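Local coordinates for protein protease Do-like 2, chloroplastic (Arabidopsis thaliana, PDB 4FLN) that is a chloroplast serine protease that makes the primary cut in the photodamaged D1 protein of photosystem II, at residues Lys85-Val99 with Ala112-Leu126. Numbering follows the deposited sequence.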
ATOM      1  N   LYS B  85      29.777  31.649 -23.470  1.00 63.01           N
ATOM      2  CA  LYS B  85      29.139  31.050 -22.301  1.00 70.21           C
ATOM      3  C   LYS B  85      27.873  30.226 -22.591  1.00 68.07           C
ATOM      4  O   LYS B  85      27.122  30.516 -23.520  1.00 75.11           O
ATOM      5  CB  LYS B  85      28.871  32.130 -21.246  1.00 79.96           C
ATOM      6  CG  LYS B  85      30.136  32.887 -20.811  1.00 85.98           C
ATOM      7  CD  LYS B  85      29.824  34.065 -19.887  1.00 90.35           C
ATOM      8  CE  LYS B  85      29.031  35.168 -20.604  1.00 87.93           C
ATOM      9  NZ  LYS B  85      28.483  36.214 -19.678  1.00 74.82           N
ATOM     10  N   LEU B  86      27.672  29.180 -21.795  1.00 61.76           N
ATOM     11  CA  LEU B  86      26.444  28.390 -21.825  1.00 59.58           C
ATOM     12  C   LEU B  86      25.698  28.506 -20.498  1.00 60.35           C
ATOM     13  O   LEU B  86      26.296  28.444 -19.426  1.00 69.00           O
ATOM     14  CB  LEU B  86      26.750  26.917 -22.102  1.00 54.23           C
ATOM     15  CG  LEU B  86      27.331  26.619 -23.478  1.00 51.54           C
ATOM     16  CD1 LEU B  86      27.584  25.130 -23.646  1.00 46.48           C
ATOM     17  CD2 LEU B  86      26.383  27.143 -24.552  1.00 51.73           C
ATOM     18  N   LEU B  87      24.388  28.664 -20.573  1.00 57.26           N
ATOM     19  CA  LEU B  87      23.568  28.792 -19.377  1.00 60.47           C
ATOM     20  C   LEU B  87      22.920  27.456 -19.053  1.00 50.79           C
ATOM     21  O   LEU B  87      22.505  26.734 -19.951  1.00 51.04           O
ATOM     22  CB  LEU B  87      22.487  29.848 -19.619  1.00 63.02           C
ATOM     23  CG  LEU B  87      21.853  30.539 -18.418  1.00 60.13           C
ATOM     24  CD1 LEU B  87      22.873  30.736 -17.321  1.00 53.77           C
ATOM     25  CD2 LEU B  87      21.294  31.877 -18.861  1.00 56.59           C
ATOM     26  N   THR B  88      22.830  27.124 -17.774  1.00 46.98           N
ATOM     27  CA  THR B  88      22.114  25.918 -17.371  1.00 44.61           C
ATOM     28  C   THR B  88      21.643  25.969 -15.924  1.00 39.46           C
ATOM     29  O   THR B  88      21.830  26.961 -15.240  1.00 42.29           O
ATOM     30  CB  THR B  88      22.956  24.646 -17.599  1.00 48.55           C
ATOM     31  OG1 THR B  88      22.107  23.497 -17.504  1.00 61.67           O
ATOM     32  CG2 THR B  88      24.069  24.535 -16.566  1.00 40.66           C
ATOM     33  N   ASN B  89      21.000  24.903 -15.468  1.00 42.70           N
ATOM     34  CA  ASN B  89      20.665  24.790 -14.059  1.00 48.68           C
ATOM     35  C   ASN B  89      21.882  24.302 -13.300  1.00 58.66           C
ATOM     36  O   ASN B  89      22.708  23.573 -13.845  1.00 58.01           O
ATOM     37  CB  ASN B  89      19.500  23.833 -13.842  1.00 48.63           C
ATOM     38  CG  ASN B  89      18.184  24.433 -14.242  1.00 59.30           C
ATOM     39  OD1 ASN B  89      17.442  23.861 -15.040  1.00 76.54           O
ATOM     40  ND2 ASN B  89      17.886  25.602 -13.703  1.00 56.03           N
ATOM     41  N   ALA B  90      22.012  24.704 -12.044  1.00 52.87           N
ATOM     42  CA  ALA B  90      23.161  24.272 -11.281  1.00 44.88           C
ATOM     43  C   ALA B  90      23.045  22.781 -10.969  1.00 46.35           C
ATOM     44  O   ALA B  90      24.040  22.066 -10.950  1.00 49.14           O
ATOM     45  CB  ALA B  90      23.296  25.089 -10.035  1.00 34.73           C
ATOM     46  N   HIS B  91      21.822  22.308 -10.760  1.00 50.94           N
ATOM     47  CA  HIS B  91      21.606  20.906 -10.414  1.00 48.54           C
ATOM     48  C   HIS B  91      22.004  19.967 -11.556  1.00 52.74           C
ATOM     49  O   HIS B  91      22.316  18.797 -11.327  1.00 61.29           O
ATOM     50  CB  HIS B  91      20.173  20.648  -9.923  1.00 37.93           C
ATOM     51  CG  HIS B  91      19.176  20.406 -11.019  1.00 59.29           C
ATOM     52  ND1 HIS B  91      18.137  21.272 -11.287  1.00 60.28           N
ATOM     53  CD2 HIS B  91      19.043  19.380 -11.894  1.00 63.16           C
ATOM     54  CE1 HIS B  91      17.415  20.795 -12.285  1.00 58.35           C
ATOM     55  NE2 HIS B  91      17.940  19.646 -12.669  1.00 57.92           N
ATOM     56  N   CYS B  92      22.026  20.479 -12.780  1.00 45.33           N
ATOM     57  CA  CYS B  92      22.516  19.684 -13.907  1.00 51.21           C
ATOM     58  C   CYS B  92      23.999  19.325 -13.747  1.00 55.14           C
ATOM     59  O   CYS B  92      24.384  18.184 -13.964  1.00 62.86           O
ATOM     60  CB  CYS B  92      22.282  20.400 -15.251  1.00 40.02           C
ATOM     61  SG  CYS B  92      20.551  20.744 -15.630  1.00 81.22           S
ATOM     62  N   VAL B  93      24.817  20.314 -13.397  1.00 51.27           N
ATOM     63  CA  VAL B  93      26.259  20.141 -13.248  1.00 49.94           C
ATOM     64  C   VAL B  93      26.694  19.926 -11.803  1.00 53.21           C
ATOM     65  O   VAL B  93      27.883  19.912 -11.503  1.00 57.07           O
ATOM     66  CB  VAL B  93      27.027  21.339 -13.806  1.00 63.04           C
ATOM     67  CG1 VAL B  93      26.865  21.417 -15.312  1.00 66.77           C
ATOM     68  CG2 VAL B  93      26.561  22.621 -13.131  1.00 66.73           C
ATOM     69  N   GLU B  94      25.730  19.807 -10.903  1.00 52.98           N
ATOM     70  CA  GLU B  94      26.030  19.630  -9.490  1.00 57.36           C
ATOM     71  C   GLU B  94      27.029  18.489  -9.236  1.00 64.81           C
ATOM     72  O   GLU B  94      26.929  17.423  -9.841  1.00 64.89           O
ATOM     73  CB  GLU B  94      24.731  19.396  -8.723  1.00 54.48           C
ATOM     74  CG  GLU B  94      24.864  18.485  -7.530  1.00 75.61           C
ATOM     75  CD  GLU B  94      23.581  18.411  -6.722  1.00 91.69           C
ATOM     76  OE1 GLU B  94      23.261  17.316  -6.199  1.00 94.87           O
ATOM     77  OE2 GLU B  94      22.898  19.454  -6.607  1.00 93.34           O
ATOM     78  N   HIS B  95      27.990  18.736  -8.343  1.00 67.70           N
ATOM     79  CA  HIS B  95      29.064  17.785  -8.019  1.00 57.88           C
ATOM     80  C   HIS B  95      29.730  17.214  -9.267  1.00 53.41           C
ATOM     81  O   HIS B  95      29.962  16.008  -9.358  1.00 50.21           O
ATOM     82  CB  HIS B  95      28.554  16.628  -7.153  1.00 52.05           C
ATOM     83  CG  HIS B  95      28.118  17.031  -5.780  1.00 54.92           C
ATOM     84  ND1 HIS B  95      26.797  17.020  -5.386  1.00 59.84           N
ATOM     85  CD2 HIS B  95      28.827  17.446  -4.703  1.00 63.07           C
ATOM     86  CE1 HIS B  95      26.710  17.413  -4.127  1.00 64.34           C
ATOM     87  NE2 HIS B  95      27.928  17.676  -3.688  1.00 67.14           N
ATOM     88  N   ASP B  96      30.063  18.078 -10.216  1.00 52.97           N
ATOM     89  CA  ASP B  96      30.507  17.603 -11.516  1.00 57.11           C
ATOM     90  C   ASP B  96      31.875  16.926 -11.467  1.00 71.49           C
ATOM     91  O   ASP B  96      32.872  17.529 -11.072  1.00 84.67           O
ATOM     92  CB  ASP B  96      30.513  18.758 -12.532  1.00 60.20           C
ATOM     93  CG  ASP B  96      31.559  19.817 -12.222  1.00 59.52           C
ATOM     94  OD1 ASP B  96      31.413  20.518 -11.197  1.00 57.82           O
ATOM     95  OD2 ASP B  96      32.522  19.956 -13.013  1.00 55.17           O
ATOM     96  N   THR B  97      31.908  15.662 -11.872  1.00 73.69           N
ATOM     97  CA  THR B  97      33.165  14.967 -12.110  1.00 75.44           C
ATOM     98  C   THR B  97      33.680  15.371 -13.482  1.00 81.04           C
ATOM     99  O   THR B  97      34.854  15.696 -13.660  1.00 90.41           O
ATOM    100  CB  THR B  97      32.977  13.455 -12.070  1.00 70.36           C
ATOM    101  OG1 THR B  97      32.641  13.055 -10.736  1.00 73.05           O
ATOM    102  CG2 THR B  97      34.249  12.760 -12.502  1.00 70.61           C
ATOM    103  N   GLN B  98      32.775  15.339 -14.452  1.00 74.98           N
ATOM    104  CA  GLN B  98      33.044  15.857 -15.783  1.00 74.15           C
ATOM    105  C   GLN B  98      31.727  16.302 -16.424  1.00 70.04           C
ATOM    106  O   GLN B  98      30.645  15.807 -16.083  1.00 59.14           O
ATOM    107  CB  GLN B  98      33.752  14.815 -16.652  1.00 71.04           C
ATOM    108  CG  GLN B  98      32.936  13.564 -16.904  1.00 75.18           C
ATOM    109  CD  GLN B  98      33.655  12.565 -17.785  1.00 83.45           C
ATOM    110  OE1 GLN B  98      33.021  11.779 -18.485  1.00 86.44           O
ATOM    111  NE2 GLN B  98      34.985  12.586 -17.752  1.00 86.18           N
ATOM    112  N   VAL B  99      31.828  17.247 -17.347  1.00 55.52           N
ATOM    113  CA  VAL B  99      30.653  17.813 -17.966  1.00 55.55           C
ATOM    114  C   VAL B  99      30.873  17.919 -19.466  1.00 73.88           C
ATOM    115  O   VAL B  99      31.877  18.481 -19.932  1.00 78.36           O
ATOM    116  CB  VAL B  99      30.335  19.186 -17.363  1.00 60.78           C
ATOM    117  CG1 VAL B  99      29.144  19.818 -18.071  1.00 70.34           C
ATOM    118  CG2 VAL B  99      30.071  19.048 -15.871  1.00 51.55           C
ATOM    119  N   ALA B 112      32.957  20.602 -21.284  1.00 68.96           N
ATOM    120  CA  ALA B 112      32.641  21.922 -20.753  1.00 61.19           C
ATOM    121  C   ALA B 112      33.107  22.099 -19.322  1.00 67.37           C
ATOM    122  O   ALA B 112      33.163  21.141 -18.547  1.00 67.72           O
ATOM    123  CB  ALA B 112      31.137  22.193 -20.856  1.00 49.82           C
ATOM    124  N   LYS B 113      33.431  23.340 -18.980  1.00 73.58           N
ATOM    125  CA  LYS B 113      33.860  23.678 -17.630  1.00 76.48           C
ATOM    126  C   LYS B 113      32.807  24.537 -16.925  1.00 61.99           C
ATOM    127  O   LYS B 113      32.166  25.384 -17.550  1.00 61.23           O
ATOM    128  CB  LYS B 113      35.206  24.398 -17.675  1.00 77.75           C
ATOM    129  N   VAL B 114      32.648  24.334 -15.620  1.00 47.25           N
ATOM    130  CA  VAL B 114      31.679  25.109 -14.859  1.00 53.03           C
ATOM    131  C   VAL B 114      32.335  26.356 -14.279  1.00 61.37           C
ATOM    132  O   VAL B 114      33.072  26.283 -13.287  1.00 63.52           O
ATOM    133  CB  VAL B 114      31.165  24.295 -13.663  1.00 48.14           C
ATOM    134  CG1 VAL B 114      29.974  24.985 -13.013  1.00 40.13           C
ATOM    135  CG2 VAL B 114      30.819  22.890 -14.096  1.00 53.41           C
ATOM    136  N   LEU B 115      32.002  27.505 -14.862  1.00 58.34           N
ATOM    137  CA  LEU B 115      32.565  28.789 -14.459  1.00 54.90           C
ATOM    138  C   LEU B 115      32.106  29.203 -13.068  1.00 65.75           C
ATOM    139  O   LEU B 115      32.922  29.479 -12.186  1.00 72.26           O
ATOM    140  CB  LEU B 115      32.170  29.881 -15.454  1.00 50.91           C
ATOM    141  CG  LEU B 115      32.723  29.799 -16.879  1.00 59.03           C
ATOM    142  CD1 LEU B 115      32.275  31.007 -17.681  1.00 62.13           C
ATOM    143  CD2 LEU B 115      34.238  29.706 -16.864  1.00 52.38           C
ATOM    144  N   VAL B 116      30.792  29.277 -12.883  1.00 57.85           N
ATOM    145  CA  VAL B 116      30.243  29.714 -11.611  1.00 52.06           C
ATOM    146  C   VAL B 116      28.849  29.147 -11.417  1.00 53.18           C
ATOM    147  O   VAL B 116      28.104  28.983 -12.377  1.00 63.00           O
ATOM    148  CB  VAL B 116      30.215  31.259 -11.532  1.00 60.36           C
ATOM    149  CG1 VAL B 116      29.347  31.841 -12.644  1.00 55.79           C
ATOM    150  CG2 VAL B 116      29.752  31.725 -10.163  1.00 67.75           C
ATOM    151  N   ARG B 117      28.489  28.838 -10.180  1.00 50.73           N
ATOM    152  CA  ARG B 117      27.167  28.291  -9.946  1.00 48.99           C
ATOM    153  C   ARG B 117      26.459  28.859  -8.714  1.00 52.63           C
ATOM    154  O   ARG B 117      26.915  28.674  -7.590  1.00 50.86           O
ATOM    155  CB  ARG B 117      27.268  26.770  -9.860  1.00 41.74           C
ATOM    156  CG  ARG B 117      28.144  26.281  -8.742  1.00 32.33           C
ATOM    157  CD  ARG B 117      28.401  24.795  -8.854  1.00 46.75           C
ATOM    158  NE  ARG B 117      29.530  24.492  -9.728  1.00 60.51           N
ATOM    159  CZ  ARG B 117      29.845  23.269 -10.137  1.00 63.04           C
ATOM    160  NH1 ARG B 117      29.108  22.232  -9.762  1.00 63.58           N
ATOM    161  NH2 ARG B 117      30.891  23.083 -10.922  1.00 63.86           N
ATOM    162  N   GLY B 118      25.355  29.571  -8.931  1.00 55.22           N
ATOM    163  CA  GLY B 118      24.438  29.900  -7.853  1.00 56.10           C
ATOM    164  C   GLY B 118      23.578  28.716  -7.446  1.00 59.19           C
ATOM    165  O   GLY B 118      22.801  28.204  -8.249  1.00 64.54           O
ATOM    166  N   VAL B 119      23.641  28.322  -6.185  1.00 58.69           N
ATOM    167  CA  VAL B 119      22.857  27.174  -5.740  1.00 62.02           C
ATOM    168  C   VAL B 119      21.384  27.474  -5.446  1.00 63.89           C
ATOM    169  O   VAL B 119      20.515  26.674  -5.787  1.00 59.18           O
ATOM    170  CB  VAL B 119      23.487  26.499  -4.531  1.00 62.45           C
ATOM    171  CG1 VAL B 119      22.401  25.883  -3.654  1.00 66.25           C
ATOM    172  CG2 VAL B 119      24.496  25.456  -4.997  1.00 63.86           C
ATOM    173  N   ASP B 120      21.106  28.613  -4.815  1.00 71.19           N
ATOM    174  CA  ASP B 120      19.738  28.949  -4.420  1.00 74.50           C
ATOM    175  C   ASP B 120      18.862  29.527  -5.543  1.00 68.22           C
ATOM    176  O   ASP B 120      17.634  29.514  -5.444  1.00 63.09           O
ATOM    177  CB  ASP B 120      19.701  29.826  -3.151  1.00 77.44           C
ATOM    178  CG  ASP B 120      20.776  30.892  -3.132  1.00 79.39           C
ATOM    179  OD1 ASP B 120      21.766  30.755  -3.874  1.00 81.95           O
ATOM    180  OD2 ASP B 120      20.638  31.865  -2.360  1.00 82.33           O
ATOM    181  N   CYS B 121      19.487  30.038  -6.599  1.00 65.67           N
ATOM    182  CA  CYS B 121      18.749  30.434  -7.799  1.00 52.91           C
ATOM    183  C   CYS B 121      18.815  29.353  -8.884  1.00 55.75           C
ATOM    184  O   CYS B 121      18.226  29.505  -9.961  1.00 58.02           O
ATOM    185  CB  CYS B 121      19.288  31.755  -8.341  1.00 54.71           C
ATOM    186  SG  CYS B 121      21.033  31.685  -8.798  1.00 73.15           S
ATOM    187  N   ASP B 122      19.552  28.279  -8.593  1.00 50.31           N
ATOM    188  CA  ASP B 122      19.757  27.142  -9.502  1.00 50.68           C
ATOM    189  C   ASP B 122      20.202  27.493 -10.925  1.00 51.34           C
ATOM    190  O   ASP B 122      19.576  27.104 -11.910  1.00 50.20           O
ATOM    191  CB  ASP B 122      18.549  26.200  -9.530  1.00 56.89           C
ATOM    192  CG  ASP B 122      18.879  24.852 -10.170  1.00 69.84           C
ATOM    193  OD1 ASP B 122      20.069  24.462 -10.173  1.00 68.45           O
ATOM    194  OD2 ASP B 122      17.952  24.184 -10.670  1.00 75.96           O
ATOM    195  N   ILE B 123      21.298  28.225 -11.020  1.00 48.29           N
ATOM    196  CA  ILE B 123      21.842  28.614 -12.308  1.00 49.08           C
ATOM    197  C   ILE B 123      23.320  28.251 -12.364  1.00 48.80           C
ATOM    198  O   ILE B 123      24.023  28.291 -11.352  1.00 46.79           O
ATOM    199  CB  ILE B 123      21.654  30.138 -12.557  1.00 60.49           C
ATOM    200  CG1 ILE B 123      20.172  30.482 -12.685  1.00 53.96           C
ATOM    201  CG2 ILE B 123      22.407  30.594 -13.803  1.00 57.00           C
ATOM    202  CD1 ILE B 123      19.914  31.959 -12.817  1.00 59.68           C
ATOM    203  N   ALA B 124      23.791  27.871 -13.543  1.00 48.34           N
ATOM    204  CA  ALA B 124      25.211  27.640 -13.723  1.00 56.32           C
ATOM    205  C   ALA B 124      25.626  28.101 -15.102  1.00 54.51           C
ATOM    206  O   ALA B 124      24.862  27.998 -16.062  1.00 58.33           O
ATOM    207  CB  ALA B 124      25.565  26.183 -13.506  1.00 30.59           C
ATOM    208  N   LEU B 125      26.835  28.643 -15.182  1.00 46.94           N
ATOM    209  CA  LEU B 125      27.396  29.063 -16.444  1.00 51.88           C
ATOM    210  C   LEU B 125      28.450  28.043 -16.818  1.00 56.62           C
ATOM    211  O   LEU B 125      29.108  27.485 -15.942  1.00 67.76           O
ATOM    212  CB  LEU B 125      28.012  30.447 -16.302  1.00 61.52           C
ATOM    213  CG  LEU B 125      27.612  31.465 -17.366  1.00 69.87           C
ATOM    214  CD1 LEU B 125      26.120  31.400 -17.617  1.00 66.42           C
ATOM    215  CD2 LEU B 125      28.028  32.863 -16.936  1.00 70.13           C
ATOM    216  N   LEU B 126      28.591  27.768 -18.108  1.00 49.53           N
ATOM    217  CA  LEU B 126      29.633  26.862 -18.567  1.00 54.49           C
ATOM    218  C   LEU B 126      30.427  27.499 -19.701  1.00 61.88           C
ATOM    219  O   LEU B 126      29.887  28.280 -20.500  1.00 53.28           O
ATOM    220  CB  LEU B 126      29.039  25.536 -19.046  1.00 52.97           C
ATOM    221  CG  LEU B 126      28.090  24.722 -18.174  1.00 46.17           C
ATOM    222  CD1 LEU B 126      27.537  23.572 -18.993  1.00 45.34           C
ATOM    223  CD2 LEU B 126      28.779  24.196 -16.936  1.00 50.35           C
TER
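The histidine and aspartate of the charge relay system, His91 and Asp122 by similarity, meet here at the end of a strand pair in the N-terminal barrel of the protease domain. Asp122 swings CG anti to its own N (chi1 -165°), which carries the carboxylate across to the weakly bonded helical turn at about 90-93. There Asp122 OD2 accepts the N-H of His91 ND1 on its syn lone pair at 3.0 Å, the oxygen lying 18° out of the imidazole plane. Asp122 OD1 accepts the backbone N-H of His91 N at 2.8 Å, with a weak bond from Ala90 N beside it, while Asn89 ND2 gives an almost straight bond to the main-chain O of Asp122 at 2.9 Å. An alanine in place of Asp122 would probably leave His91 ND1 without its acceptor and the ring freer to turn. Ser200, by similarity the third member of the relay, touches both Asn89 and His91.

Strands 85-88 and 123-126 run antiparallel, with Leu86-Leu126 and Thr88-Ala124 as hydrogen-bonded pairs. From the helical turn, Val93 sends CG1 tip to tip against Leu126 CD2 (3.7 Å) and CG2 onto Ala124 CB. Arg117 bends at chi3 (86°) and lays its guanidinium edge against Asp96: NH2 forms a salt bridge to Asp96 OD1 at 2.6 Å, reaching it from above the carboxylate plane, and NH1 adds a weak bond to Val93 O. Ala112 N bonds Val99 O at 2.7 Å, joining the hairpin 96-102/110-118. A six-stranded antiparallel barrel supplying histidine and aspartate is the hallmark of the chymotrypsin fold's first half.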